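Local coordinates for conserved domain protein (Bacillus anthracis, PDB 3FBQ) that is of unknown function but folds into two all-beta domains, whose families belong to the E-set clan of immunoglobulin-like folds, and is found as a three-chain assembly, at residues T29-T34 and V42-V47; N38-T43 and L60-D65; G51-I56 and M101-H106; V115-N120 and L141-M146. All coordinates share one frame; numbering follows the deposited sequence.

Contact 1. Residues T29-T34 and V42-V47; sequences TELNMT and VTINDV
Leu31 bends its side chain over the strand that carries Ile44 and Val47, and this makes the apolar part of the contact. Its CD1 lies 3.5 Å from Ile44 CG2, the two side chains running side by side in the same direction, while CD2 comes within 4.2 Å of Val47 CG1 in an oblique crossing. Backbone bonds join the strands on each side of a bulge. On one side Thr29 N donates to Val47 O at 2.7 Å, almost straight (174°). Leu31 N reaches Asn45 O, also at 2.7 Å. On the other side Ile44 N reaches Met33 O at 3.1 Å. Residues 29-34 and 42-47 are the two arms of the beta hairpin 29-37/40-49, and the register slips by one residue between the Glu30-Asp46 and Met33-Ile44 pairs. That slip is a beta bulge, and Asn32 sits in it with positive phi (46°). Thr43 packs against the bulge: its CG2, anti to the backbone N, lies 3.6 Å from Asn32 CA. Thr34 and Thr43 cross on the same face, OG1 to OG1 at 3.6 Å. Two carboxylates share that face, Glu30 OE1 and Asp46 OD2 at 4.4 Å. Lys25 NZ makes a salt bridge with Asp46 OD2 and a long, weak ion pair with Glu30 OE1, which probably eases their repulsion. Strand 29-37 is the outer strand of the sheet on this side within the chain, and at Thr34 a strand of the second subunit pairs with it antiparallel, so the sheet runs on across the interface.

Contact 2. Residues N38-T43 and L60-D65; sequences NGVKVT and LESEQD
Leu60 has CG anti to its backbone N (chi1 174°), and a chi2 of 73° swings CD1 across to the neighbouring strand, where it meets two valines. It lies 3.6 Å from Val42 CG2 and crosses both valine side chains obliquely. Val40 CG1, anti to its backbone N, is the other methyl that meets Leu60 CD1, at 3.7 Å. Between the valines, Lys41 and Glu61 form a hydrogen-bonded antiparallel pair: Lys41 N to Glu61 O and Glu61 N to Lys41 O, both 2.9 Å. Their side chains leave on the opposite face from Leu60. The strands belong to the hairpin 40-49/53-62, the second in the five-stranded sheet. Residues Asn38 and Gly39 make the two-residue turn of the preceding hairpin, with the backbone angles of a type I' turn. Gly39 O receives a CA-H...O contact from Ser62 CA at 3.3 Å. Ser62 OG donates to Gln64 O at 3.0 Å, on a carbonyl lone pair, tying the serine to the backbone two residues on. The valine and leucine face turns toward the other sheet, whose Trp137 NE1 bonds to Val40 O. On the polar face Lys41 NZ and Glu61 OE2 are 5.0 Å apart, not in contact; the extended lysine instead gives its ammonium to Pro221 O of the second subunit. The contact is therefore greasy on its inward face and charged on the other, where the nearby carboxylate may add a modest attraction to a lysine already engaged at the subunit interface.

Contact 3. Residues G51-I56 and M101-H106; sequences GRTLSI and MVTTTH
The middle strand of the five-stranded sheet, 53-62, and its neighbour 97-106 lie side by side here and run antiparallel, although 44 residues lie between the segments. The sheet is one layer of a beta sandwich, consistent with the E-set assignment, and Leu54 and Ile56 point into it onto Phe117 of the other sheet. Reciprocal backbone bonds join Leu54 with Thr104, N to O at 2.8 Å in both directions, and Ile56 with Val102 in the same way. On the other face Thr53 and Thr105 cross obliquely. At the end of the strands the contact passes to a guanidinium-imidazole stack. Arg52, bent at chi2 (52°) and chi3, lays its guanidinium flat on the His106 ring, centres 4.2 Å apart and planes at 28°. The same group bonds NH2 to His106 O at 2.6 Å; the oxygen is near the guanidinium plane, but the donor stands 46° out of the carbonyl plane. NE reaches Tyr179 OH, so the stacked arginine also ties this sandwich to the eight-stranded sheet, and NH1 holds Asp108 O. His106 NE2 bonds to Asn110 O. At the ring's edge, in plane, Gly51 O lies 3.0 Å from His106 CE1.

Contact 4. Residues V115-N120 and L141-M146; sequences VNFRWN and LTVKSM
Phe117 and Leu141 form the close-packed part, side by side on the face that looks into the sandwich. Phe117 CG sits between its own N and carbonyl carbon (chi1 64°), and Leu141 O lies over one face of the ring, 3.3 Å from Phe117 CD2. That same oxygen accepts Phe117 N at 2.9 Å, in a nearly straight bond (174°). The ring's nearest approach to the leucine methyl is too short to trust at this resolution. Val115 CB packs 3.9 Å from Val143 CG1, while Phe117 CE2 is 4.4 Å from that methyl. Leu141 N returns a bond to Phe117 O at 3.1 Å, and Val115 and Val143 bond to each other, N to O, in both directions. These are the arms of the hairpin 114-126/131-144 in the three-stranded sheet, the layer opposite the five-stranded one; Phe117 leans on Leu54 and Ile56 there, and Val143 on Leu54. The other face is looser. Asn116 and Thr142 run side by side, Thr142 exposed, and the fit of the amide oxygen against the threonine is doubtful in the model. Past the strand, Ser145 OG bonds to Lys112 O, Asp113 O and Ser49 OG, with Val115 CG2 4.2 Å away.

From the N terminus, contact 1 closes the first hairpin and contact 2 the second, and they overlap on Val42 and Thr43 as strand 40-49 passes from one neighbour to the next. The 51-56 segment of contact 3 falls inside the loop that contact 2 closes, yet its partner 101-106 lies far beyond, so these two cross. Contact 4 follows contact 3 in series and closes a later hairpin in the other sheet. Contacts 1 to 3 join four neighbouring strands of the five-stranded sheet; contact 4 builds the layer against it. Ile44, Val42, Leu54 and Ile56 meet Trp119, Phe117 and Val143 between the layers, joining all four contacts in one sandwich.

Contact 1. Residues T29-T34 and V42-V47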
loop_
_atom_site.group_PDB
_atom_site.type_symbol
_atom_site.label_atom_id
_atom_site.label_comp_id
_atom_site.label_asym_id
_atom_site.label_seq_id
_atom_site.Cartn_x
_atom_site.Cartn_y
_atom_site.Cartn_z
ATOM N N THR A 29 -4.874 19.977 -18.733
ATOM C CA THR A 29 -3.536 20.001 -19.292
ATOM C C THR A 29 -3.246 18.567 -19.617
ATOM O O THR A 29 -3.257 17.667 -18.718
ATOM C CB THR A 29 -2.487 20.430 -18.270
ATOM O OG1 THR A 29 -2.901 21.633 -17.637
ATOM C CG2 THR A 29 -1.126 20.567 -18.906
ATOM N N GLU A 30 -2.994 18.374 -20.894
ATOM C CA GLU A 30 -2.789 17.066 -21.423
ATOM C C GLU A 30 -1.339 16.748 -21.215
ATOM O O GLU A 30 -0.508 17.547 -21.638
ATOM C CB GLU A 30 -3.081 17.069 -22.918
ATOM C CG GLU A 30 -2.274 16.064 -23.682
ATOM C CD GLU A 30 -2.928 15.711 -25.010
ATOM O OE1 GLU A 30 -3.948 14.991 -24.974
ATOM O OE2 GLU A 30 -2.427 16.180 -26.081
ATOM N N LEU A 31 -1.010 15.618 -20.580
ATOM C CA LEU A 31 0.397 15.307 -20.585
ATOM C C LEU A 31 0.896 13.975 -21.117
ATOM O O LEU A 31 1.994 13.896 -21.628
ATOM C CB LEU A 31 1.117 15.802 -19.344
ATOM C CG LEU A 31 0.750 15.622 -17.885
ATOM C CD1 LEU A 31 1.459 14.402 -17.381
ATOM C CD2 LEU A 31 1.341 16.822 -17.243
ATOM N N ASN A 32 0.098 12.937 -21.075
ATOM C CA ASN A 32 0.544 11.719 -21.696
ATOM C C ASN A 32 2.003 11.399 -21.306
ATOM O O ASN A 32 2.771 10.871 -22.058
ATOM C CB ASN A 32 0.303 11.748 -23.207
ATOM C CG ASN A 32 -1.123 12.067 -23.556
ATOM O OD1 ASN A 32 -2.073 11.548 -22.948
ATOM N ND2 ASN A 32 -1.303 12.969 -24.515
ATOM N N MET A 33 2.377 11.720 -20.088
ATOM C CA MET A 33 3.680 11.297 -19.564
ATOM C C MET A 33 3.650 9.817 -19.052
ATOM O O MET A 33 2.718 9.414 -18.340
ATOM C CB MET A 33 4.165 12.351 -18.582
ATOM C CG MET A 33 4.656 11.884 -17.276
ATOM S SD MET A 33 5.154 13.393 -16.356
ATOM C CE MET A 33 6.956 13.396 -16.663
ATOM N N THR A 34 4.620 9.015 -19.490
ATOM C CA THR A 34 4.602 7.558 -19.279
ATOM C C THR A 34 5.701 7.023 -18.358
ATOM O O THR A 34 6.796 7.538 -18.359
ATOM C CB THR A 34 4.747 6.790 -20.618
ATOM O OG1 THR A 34 3.890 7.399 -21.587
ATOM C CG2 THR A 34 4.296 5.391 -20.472
ATOM N N VAL A 42 2.195 2.632 -17.343
ATOM C CA VAL A 42 1.205 3.595 -16.799
ATOM C C VAL A 42 1.427 5.000 -17.408
ATOM O O VAL A 42 2.542 5.487 -17.358
ATOM C CB VAL A 42 1.266 3.740 -15.277
ATOM C CG1 VAL A 42 0.188 4.785 -14.763
ATOM C CG2 VAL A 42 1.100 2.351 -14.563
ATOM N N THR A 43 0.365 5.594 -18.006
ATOM C CA THR A 43 0.326 6.933 -18.541
ATOM C C THR A 43 -0.604 7.785 -17.738
ATOM O O THR A 43 -1.680 7.346 -17.341
ATOM C CB THR A 43 -0.215 6.901 -19.926
ATOM O OG1 THR A 43 0.649 6.037 -20.636
ATOM C CG2 THR A 43 -0.161 8.325 -20.642
ATOM N N ILE A 44 -0.194 9.025 -17.491
ATOM C CA ILE A 44 -1.027 9.977 -16.764
ATOM C C ILE A 44 -1.508 11.098 -17.679
ATOM O O ILE A 44 -0.782 12.057 -17.939
ATOM C CB ILE A 44 -0.270 10.590 -15.570
ATOM C CG1 ILE A 44 -0.789 10.008 -14.254
ATOM C CG2 ILE A 44 -0.404 12.105 -15.578
ATOM C CD1 ILE A 44 -0.859 11.014 -13.127
ATOM N N ASN A 45 -2.739 10.971 -18.163
ATOM C CA ASN A 45 -3.168 11.683 -19.361
ATOM C C ASN A 45 -3.537 13.134 -19.069
ATOM O O ASN A 45 -2.686 14.022 -19.119
ATOM C CB ASN A 45 -4.348 10.963 -20.019
ATOM C CG ASN A 45 -3.942 9.659 -20.677
ATOM O OD1 ASN A 45 -3.264 9.654 -21.704
ATOM N ND2 ASN A 45 -4.354 8.544 -20.086
ATOM N N ASP A 46 -4.809 13.366 -18.763
ATOM C CA ASP A 46 -5.302 14.714 -18.505
ATOM C C ASP A 46 -5.066 15.118 -17.054
ATOM O O ASP A 46 -5.182 14.297 -16.144
ATOM C CB ASP A 46 -6.789 14.815 -18.845
ATOM C CG ASP A 46 -7.049 14.792 -20.339
ATOM O OD1 ASP A 46 -8.230 14.865 -20.739
ATOM O OD2 ASP A 46 -6.072 14.702 -21.112
ATOM N N VAL A 47 -4.737 16.388 -16.845
ATOM C CA VAL A 47 -4.498 16.907 -15.504
ATOM C C VAL A 47 -5.222 18.232 -15.286
ATOM O O VAL A 47 -5.303 19.061 -16.192
ATOM C CB VAL A 47 -2.994 17.105 -15.234
ATOM C CG1 VAL A 47 -2.432 18.192 -16.137
ATOM C CG2 VAL A 47 -2.758 17.442 -13.770
#

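Contact 2. Residues N38-T43 and L60-D65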
loop_
_atom_site.group_PDB
_atom_site.type_symbol
_atom_site.label_atom_id
_atom_site.label_comp_id
_atom_site.label_asym_id
_atom_site.label_seq_id
_atom_site.Cartn_x
_atom_site.Cartn_y
_atom_site.Cartn_z
ATOM N N ASN A 38 8.113 -3.842 -15.633
ATOM C CA ASN A 38 7.473 -5.126 -15.448
ATOM C C ASN A 38 6.336 -5.502 -16.309
ATOM O O ASN A 38 5.403 -6.139 -15.815
ATOM C CB ASN A 38 6.892 -5.220 -14.078
ATOM C CG ASN A 38 7.804 -5.851 -13.137
ATOM O OD1 ASN A 38 8.512 -5.130 -12.417
ATOM N ND2 ASN A 38 7.856 -7.205 -13.130
ATOM N N GLY A 39 6.392 -5.142 -17.569
ATOM C CA GLY A 39 5.291 -5.396 -18.452
ATOM C C GLY A 39 4.129 -4.431 -18.335
ATOM O O GLY A 39 3.141 -4.586 -19.070
ATOM N N VAL A 40 4.228 -3.438 -17.438
ATOM C CA VAL A 40 3.150 -2.493 -17.221
ATOM C C VAL A 40 3.514 -0.992 -17.524
ATOM O O VAL A 40 4.332 -0.354 -16.847
ATOM C CB VAL A 40 2.584 -2.679 -15.738
ATOM C CG1 VAL A 40 1.309 -1.842 -15.463
ATOM C CG2 VAL A 40 2.333 -4.152 -15.446
ATOM N N LYS A 41 2.834 -0.433 -18.517
ATOM C CA LYS A 41 2.989 0.944 -18.914
ATOM C C LYS A 41 1.880 1.719 -18.270
ATOM O O LYS A 41 0.716 1.451 -18.579
ATOM C CB LYS A 41 2.854 0.990 -20.449
ATOM C CG LYS A 41 3.392 2.259 -21.110
ATOM C CD LYS A 41 3.433 2.217 -22.635
ATOM C CE LYS A 41 3.672 3.647 -23.139
ATOM N NZ LYS A 41 3.378 3.954 -24.593
ATOM N N VAL A 42 2.195 2.632 -17.343
ATOM C CA VAL A 42 1.205 3.595 -16.799
ATOM C C VAL A 42 1.427 5.000 -17.408
ATOM O O VAL A 42 2.542 5.487 -17.358
ATOM C CB VAL A 42 1.266 3.740 -15.277
ATOM C CG1 VAL A 42 0.188 4.785 -14.763
ATOM C CG2 VAL A 42 1.100 2.351 -14.563
ATOM N N THR A 43 0.365 5.594 -18.006
ATOM C CA THR A 43 0.326 6.933 -18.541
ATOM C C THR A 43 -0.604 7.785 -17.738
ATOM O O THR A 43 -1.680 7.346 -17.341
ATOM C CB THR A 43 -0.215 6.901 -19.926
ATOM O OG1 THR A 43 0.649 6.037 -20.636
ATOM C CG2 THR A 43 -0.161 8.325 -20.642
ATOM N N LEU A 60 -3.580 2.342 -18.261
ATOM C CA LEU A 60 -2.822 1.305 -17.685
ATOM C C LEU A 60 -2.837 0.229 -18.771
ATOM O O LEU A 60 -3.917 -0.166 -19.204
ATOM C CB LEU A 60 -3.540 0.893 -16.411
ATOM C CG LEU A 60 -3.032 -0.296 -15.625
ATOM C CD1 LEU A 60 -1.782 0.167 -14.978
ATOM C CD2 LEU A 60 -4.071 -0.725 -14.601
ATOM N N GLU A 61 -1.648 -0.157 -19.261
ATOM C CA GLU A 61 -1.511 -1.140 -20.317
ATOM C C GLU A 61 -0.545 -2.187 -19.883
ATOM O O GLU A 61 0.486 -1.870 -19.300
ATOM C CB GLU A 61 -0.982 -0.542 -21.590
ATOM C CG GLU A 61 -1.893 0.461 -22.168
ATOM C CD GLU A 61 -1.196 1.226 -23.223
ATOM O OE1 GLU A 61 -0.550 0.534 -24.047
ATOM O OE2 GLU A 61 -1.247 2.492 -23.200
ATOM N N SER A 62 -0.870 -3.437 -20.176
ATOM C CA SER A 62 -0.078 -4.518 -19.740
ATOM C C SER A 62 0.195 -5.590 -20.779
ATOM O O SER A 62 -0.318 -5.539 -21.881
ATOM C CB SER A 62 -0.740 -5.184 -18.597
ATOM O OG SER A 62 0.122 -6.250 -18.263
ATOM N N GLU A 63 1.016 -6.567 -20.409
ATOM C CA GLU A 63 1.519 -7.548 -21.362
ATOM C C GLU A 63 0.701 -8.834 -21.313
ATOM O O GLU A 63 1.118 -9.868 -21.835
ATOM C CB GLU A 63 2.994 -7.854 -21.091
ATOM C CG GLU A 63 3.922 -6.670 -21.309
ATOM C CD GLU A 63 4.329 -6.508 -22.760
ATOM O OE1 GLU A 63 3.489 -6.772 -23.647
ATOM O OE2 GLU A 63 5.487 -6.117 -23.015
ATOM N N GLN A 64 -0.467 -8.763 -20.681
ATOM C CA GLN A 64 -0.949 -9.849 -19.836
ATOM C C GLN A 64 -2.097 -9.387 -18.946
ATOM O O GLN A 64 -2.107 -8.253 -18.467
ATOM C CB GLN A 64 0.190 -10.405 -18.978
ATOM C CG GLN A 64 0.510 -9.567 -17.751
ATOM C CD GLN A 64 0.376 -10.350 -16.460
ATOM O OE1 GLN A 64 0.626 -11.555 -16.423
ATOM N NE2 GLN A 64 -0.019 -9.669 -15.391
ATOM N N ASP A 65 -3.064 -10.272 -18.729
ATOM C CA ASP A 65 -4.410 -9.860 -18.352
ATOM C C ASP A 65 -4.418 -9.186 -16.984
ATOM O O ASP A 65 -3.873 -9.717 -16.017
ATOM C CB ASP A 65 -5.359 -11.060 -18.352
ATOM C CG ASP A 65 -6.194 -11.144 -19.615
ATOM O OD1 ASP A 65 -5.606 -11.150 -20.717
ATOM O OD2 ASP A 65 -7.436 -11.202 -19.505
#

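Contact 3. Residues G51-I56 and M101-H106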
loop_
_atom_site.group_PDB
_atom_site.type_symbol
_atom_site.label_atom_id
_atom_site.label_comp_id
_atom_site.label_asym_id
_atom_site.label_seq_id
_atom_site.Cartn_x
_atom_site.Cartn_y
_atom_site.Cartn_z
ATOM N N GLY A 51 -8.006 24.141 -7.704
ATOM C CA GLY A 51 -7.632 24.889 -6.504
ATOM C C GLY A 51 -8.019 24.100 -5.259
ATOM O O GLY A 51 -7.335 24.169 -4.202
ATOM N N ARG A 52 -9.107 23.337 -5.363
ATOM C CA ARG A 52 -9.546 22.590 -4.211
ATOM C C ARG A 52 -9.196 21.146 -4.415
ATOM O O ARG A 52 -8.709 20.487 -3.496
ATOM C CB ARG A 52 -11.053 22.730 -3.962
ATOM C CG ARG A 52 -11.642 21.785 -2.882
ATOM C CD ARG A 52 -10.937 21.756 -1.477
ATOM N NE ARG A 52 -10.699 23.108 -0.975
ATOM C CZ ARG A 52 -9.986 23.415 0.118
ATOM N NH1 ARG A 52 -9.821 24.667 0.466
ATOM N NH2 ARG A 52 -9.445 22.487 0.886
ATOM N N THR A 53 -9.514 20.640 -5.612
ATOM C CA THR A 53 -9.376 19.226 -5.871
ATOM C C THR A 53 -8.525 18.987 -7.146
ATOM O O THR A 53 -8.500 19.832 -8.063
ATOM C CB THR A 53 -10.717 18.393 -5.684
ATOM O OG1 THR A 53 -10.835 17.459 -6.742
ATOM C CG2 THR A 53 -11.990 19.191 -5.644
ATOM N N LEU A 54 -7.746 17.905 -7.171
ATOM C CA LEU A 54 -6.871 17.628 -8.292
ATOM C C LEU A 54 -7.360 16.340 -8.910
ATOM O O LEU A 54 -7.591 15.359 -8.201
ATOM C CB LEU A 54 -5.471 17.466 -7.794
ATOM C CG LEU A 54 -4.515 16.757 -8.742
ATOM C CD1 LEU A 54 -3.943 17.663 -9.867
ATOM C CD2 LEU A 54 -3.383 16.107 -7.888
ATOM N N SER A 55 -7.614 16.358 -10.210
ATOM C CA SER A 55 -8.176 15.194 -10.827
ATOM C C SER A 55 -7.256 14.869 -11.939
ATOM O O SER A 55 -6.704 15.747 -12.630
ATOM C CB SER A 55 -9.616 15.359 -11.310
ATOM O OG SER A 55 -10.310 16.377 -10.582
ATOM N N ILE A 56 -7.051 13.575 -12.068
ATOM C CA ILE A 56 -6.070 13.027 -12.944
ATOM C C ILE A 56 -6.657 11.835 -13.686
ATOM O O ILE A 56 -7.475 11.062 -13.140
ATOM C CB ILE A 56 -4.912 12.619 -12.064
ATOM C CG1 ILE A 56 -3.788 13.542 -12.355
ATOM C CG2 ILE A 56 -4.606 11.043 -11.993
ATOM C CD1 ILE A 56 -2.644 13.134 -11.554
ATOM N N MET A 101 -9.513 7.259 -13.365
ATOM C CA MET A 101 -9.370 8.653 -12.886
ATOM C C MET A 101 -9.015 8.558 -11.426
ATOM O O MET A 101 -9.597 7.758 -10.698
ATOM C CB MET A 101 -10.688 9.464 -13.120
ATOM C CG MET A 101 -10.794 10.900 -12.476
ATOM S SD MET A 101 -12.287 11.893 -12.997
ATOM C CE MET A 101 -13.510 10.870 -12.272
ATOM N N VAL A 102 -8.025 9.309 -10.984
ATOM C CA VAL A 102 -7.898 9.531 -9.525
ATOM C C VAL A 102 -8.057 11.030 -9.122
ATOM O O VAL A 102 -7.576 11.961 -9.824
ATOM C CB VAL A 102 -6.750 8.752 -8.788
ATOM C CG1 VAL A 102 -5.746 7.986 -9.715
ATOM C CG2 VAL A 102 -6.081 9.629 -7.858
ATOM N N THR A 103 -8.704 11.223 -7.985
ATOM C CA THR A 103 -9.189 12.499 -7.527
ATOM C C THR A 103 -8.631 12.728 -6.136
ATOM O O THR A 103 -8.840 11.895 -5.298
ATOM C CB THR A 103 -10.703 12.294 -7.357
ATOM O OG1 THR A 103 -11.311 12.593 -8.589
ATOM C CG2 THR A 103 -11.344 13.109 -6.256
ATOM N N THR A 104 -7.967 13.837 -5.839
ATOM C CA THR A 104 -7.638 14.117 -4.429
ATOM C C THR A 104 -8.076 15.532 -3.974
ATOM O O THR A 104 -7.903 16.505 -4.700
ATOM C CB THR A 104 -6.164 13.867 -4.175
ATOM O OG1 THR A 104 -5.834 12.605 -4.746
ATOM C CG2 THR A 104 -5.850 13.836 -2.687
ATOM N N THR A 105 -8.654 15.627 -2.785
ATOM C CA THR A 105 -9.106 16.885 -2.251
ATOM C C THR A 105 -8.299 17.217 -1.000
ATOM O O THR A 105 -8.303 16.439 -0.042
ATOM C CB THR A 105 -10.628 16.816 -1.952
ATOM O OG1 THR A 105 -11.252 16.502 -3.192
ATOM C CG2 THR A 105 -11.166 18.132 -1.541
ATOM N N HIS A 106 -7.614 18.352 -0.996
ATOM C CA HIS A 106 -6.883 18.730 0.180
ATOM C C HIS A 106 -7.836 19.534 1.144
ATOM O O HIS A 106 -8.906 19.970 0.703
ATOM C CB HIS A 106 -5.664 19.502 -0.245
ATOM C CG HIS A 106 -5.952 20.936 -0.535
ATOM N ND1 HIS A 106 -6.182 21.408 -1.806
ATOM C CD2 HIS A 106 -6.068 22.003 0.287
ATOM C CE1 HIS A 106 -6.411 22.705 -1.760
ATOM N NE2 HIS A 106 -6.338 23.095 -0.502
#

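Contact 4. Residues V115-N120 and L141-M146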
loop_
_atom_site.group_PDB
_atom_site.type_symbol
_atom_site.label_atom_id
_atom_site.label_comp_id
_atom_site.label_asym_id
_atom_site.label_seq_id
_atom_site.Cartn_x
_atom_site.Cartn_y
_atom_site.Cartn_z
ATOM N N VAL A 115 -0.511 23.012 -7.136
ATOM C CA VAL A 115 -0.582 21.778 -6.363
ATOM C C VAL A 115 0.595 20.909 -6.761
ATOM O O VAL A 115 0.669 20.491 -7.900
ATOM C CB VAL A 115 -1.856 20.930 -6.673
ATOM C CG1 VAL A 115 -1.821 19.583 -5.895
ATOM C CG2 VAL A 115 -3.113 21.663 -6.336
ATOM N N ASN A 116 1.492 20.627 -5.829
ATOM C CA ASN A 116 2.558 19.658 -6.042
ATOM C C ASN A 116 2.094 18.294 -5.636
ATOM O O ASN A 116 1.690 18.056 -4.492
ATOM C CB ASN A 116 3.784 20.047 -5.227
ATOM C CG ASN A 116 4.106 21.541 -5.366
ATOM O OD1 ASN A 116 4.509 22.000 -6.455
ATOM N ND2 ASN A 116 3.947 22.318 -4.262
ATOM N N PHE A 117 2.127 17.343 -6.532
ATOM C CA PHE A 117 1.672 16.032 -6.051
ATOM C C PHE A 117 2.611 14.907 -6.452
ATOM O O PHE A 117 3.449 15.139 -7.322
ATOM C CB PHE A 117 0.259 15.781 -6.529
ATOM C CG PHE A 117 0.174 15.700 -7.982
ATOM C CD1 PHE A 117 0.267 14.477 -8.612
ATOM C CD2 PHE A 117 0.095 16.878 -8.756
ATOM C CE1 PHE A 117 0.204 14.384 -9.997
ATOM C CE2 PHE A 117 0.028 16.816 -10.179
ATOM C CZ PHE A 117 0.060 15.556 -10.793
ATOM N N ARG A 118 2.492 13.729 -5.822
ATOM C CA ARG A 118 3.254 12.566 -6.306
ATOM C C ARG A 118 2.314 11.440 -6.426
ATOM O O ARG A 118 1.557 11.111 -5.478
ATOM C CB ARG A 118 4.468 12.144 -5.435
ATOM C CG ARG A 118 5.151 13.336 -4.739
ATOM C CD ARG A 118 6.687 13.468 -4.795
ATOM N NE ARG A 118 7.391 12.445 -4.017
ATOM C CZ ARG A 118 8.702 12.436 -3.697
ATOM N NH1 ARG A 118 9.528 13.432 -4.053
ATOM N NH2 ARG A 118 9.195 11.405 -2.999
ATOM N N TRP A 119 2.344 10.827 -7.593
ATOM C CA TRP A 119 1.611 9.580 -7.803
ATOM C C TRP A 119 2.576 8.402 -7.726
ATOM O O TRP A 119 3.397 8.197 -8.610
ATOM C CB TRP A 119 0.862 9.620 -9.144
ATOM C CG TRP A 119 -0.201 8.605 -9.217
ATOM C CD1 TRP A 119 -0.883 8.063 -8.164
ATOM C CD2 TRP A 119 -0.719 7.986 -10.393
ATOM N NE1 TRP A 119 -1.803 7.144 -8.611
ATOM C CE2 TRP A 119 -1.718 7.060 -9.970
ATOM C CE3 TRP A 119 -0.441 8.113 -11.770
ATOM C CZ2 TRP A 119 -2.445 6.286 -10.865
ATOM C CZ3 TRP A 119 -1.179 7.368 -12.669
ATOM C CH2 TRP A 119 -2.166 6.450 -12.216
ATOM N N ASN A 120 2.504 7.649 -6.649
ATOM C CA ASN A 120 3.525 6.622 -6.390
ATOM C C ASN A 120 2.864 5.242 -6.392
ATOM O O ASN A 120 2.149 4.904 -5.421
ATOM C CB ASN A 120 4.291 6.845 -5.040
ATOM C CG ASN A 120 5.072 8.181 -4.985
ATOM O OD1 ASN A 120 5.683 8.625 -5.976
ATOM N ND2 ASN A 120 5.045 8.824 -3.826
ATOM N N LEU A 141 4.993 15.764 -9.944
ATOM C CA LEU A 141 4.850 16.966 -10.764
ATOM C C LEU A 141 3.977 18.047 -10.107
ATOM O O LEU A 141 3.213 17.769 -9.196
ATOM C CB LEU A 141 4.404 16.570 -12.196
ATOM C CG LEU A 141 3.273 15.547 -12.263
ATOM C CD1 LEU A 141 2.112 16.303 -12.711
ATOM C CD2 LEU A 141 3.517 14.434 -13.261
ATOM N N THR A 142 4.091 19.302 -10.494
ATOM C CA THR A 142 3.195 20.259 -9.820
ATOM C C THR A 142 2.249 20.880 -10.889
ATOM O O THR A 142 2.675 21.147 -12.013
ATOM C CB THR A 142 4.000 21.297 -9.072
ATOM O OG1 THR A 142 4.464 22.249 -9.996
ATOM C CG2 THR A 142 5.298 20.681 -8.494
ATOM N N VAL A 143 0.974 21.088 -10.556
ATOM C CA VAL A 143 0.038 21.698 -11.511
ATOM C C VAL A 143 -0.479 23.090 -11.058
ATOM O O VAL A 143 -0.819 23.264 -9.905
ATOM C CB VAL A 143 -1.182 20.766 -11.791
ATOM C CG1 VAL A 143 -2.043 20.672 -10.564
ATOM C CG2 VAL A 143 -2.010 21.276 -12.936
ATOM N N LYS A 144 -0.516 24.041 -11.985
ATOM C CA LYS A 144 -1.233 25.292 -11.774
ATOM C C LYS A 144 -2.742 25.075 -11.800
ATOM O O LYS A 144 -3.275 24.452 -12.719
ATOM C CB LYS A 144 -0.832 26.324 -12.830
ATOM C CG LYS A 144 -1.153 27.760 -12.446
ATOM C CD LYS A 144 -0.488 28.746 -13.393
ATOM C CE LYS A 144 -1.265 30.050 -13.467
ATOM N NZ LYS A 144 -0.734 31.067 -12.519
ATOM N N SER A 145 -3.424 25.593 -10.785
ATOM C CA SER A 145 -4.878 25.479 -10.692
ATOM C C SER A 145 -5.588 26.423 -11.635
ATOM O O SER A 145 -5.172 27.552 -11.813
ATOM C CB SER A 145 -5.317 25.865 -9.296
ATOM O OG SER A 145 -4.808 24.982 -8.311
ATOM N N MET A 146 -6.714 25.997 -12.192
ATOM C CA MET A 146 -7.611 26.959 -12.793
ATOM C C MET A 146 -8.076 27.936 -11.700
ATOM O O MET A 146 -8.148 27.557 -10.539
ATOM C CB MET A 146 -8.717 26.327 -13.687
ATOM C CG MET A 146 -9.715 25.342 -13.117
ATOM S SD MET A 146 -10.785 24.568 -14.433
ATOM C CE MET A 146 -10.457 25.861 -15.501
#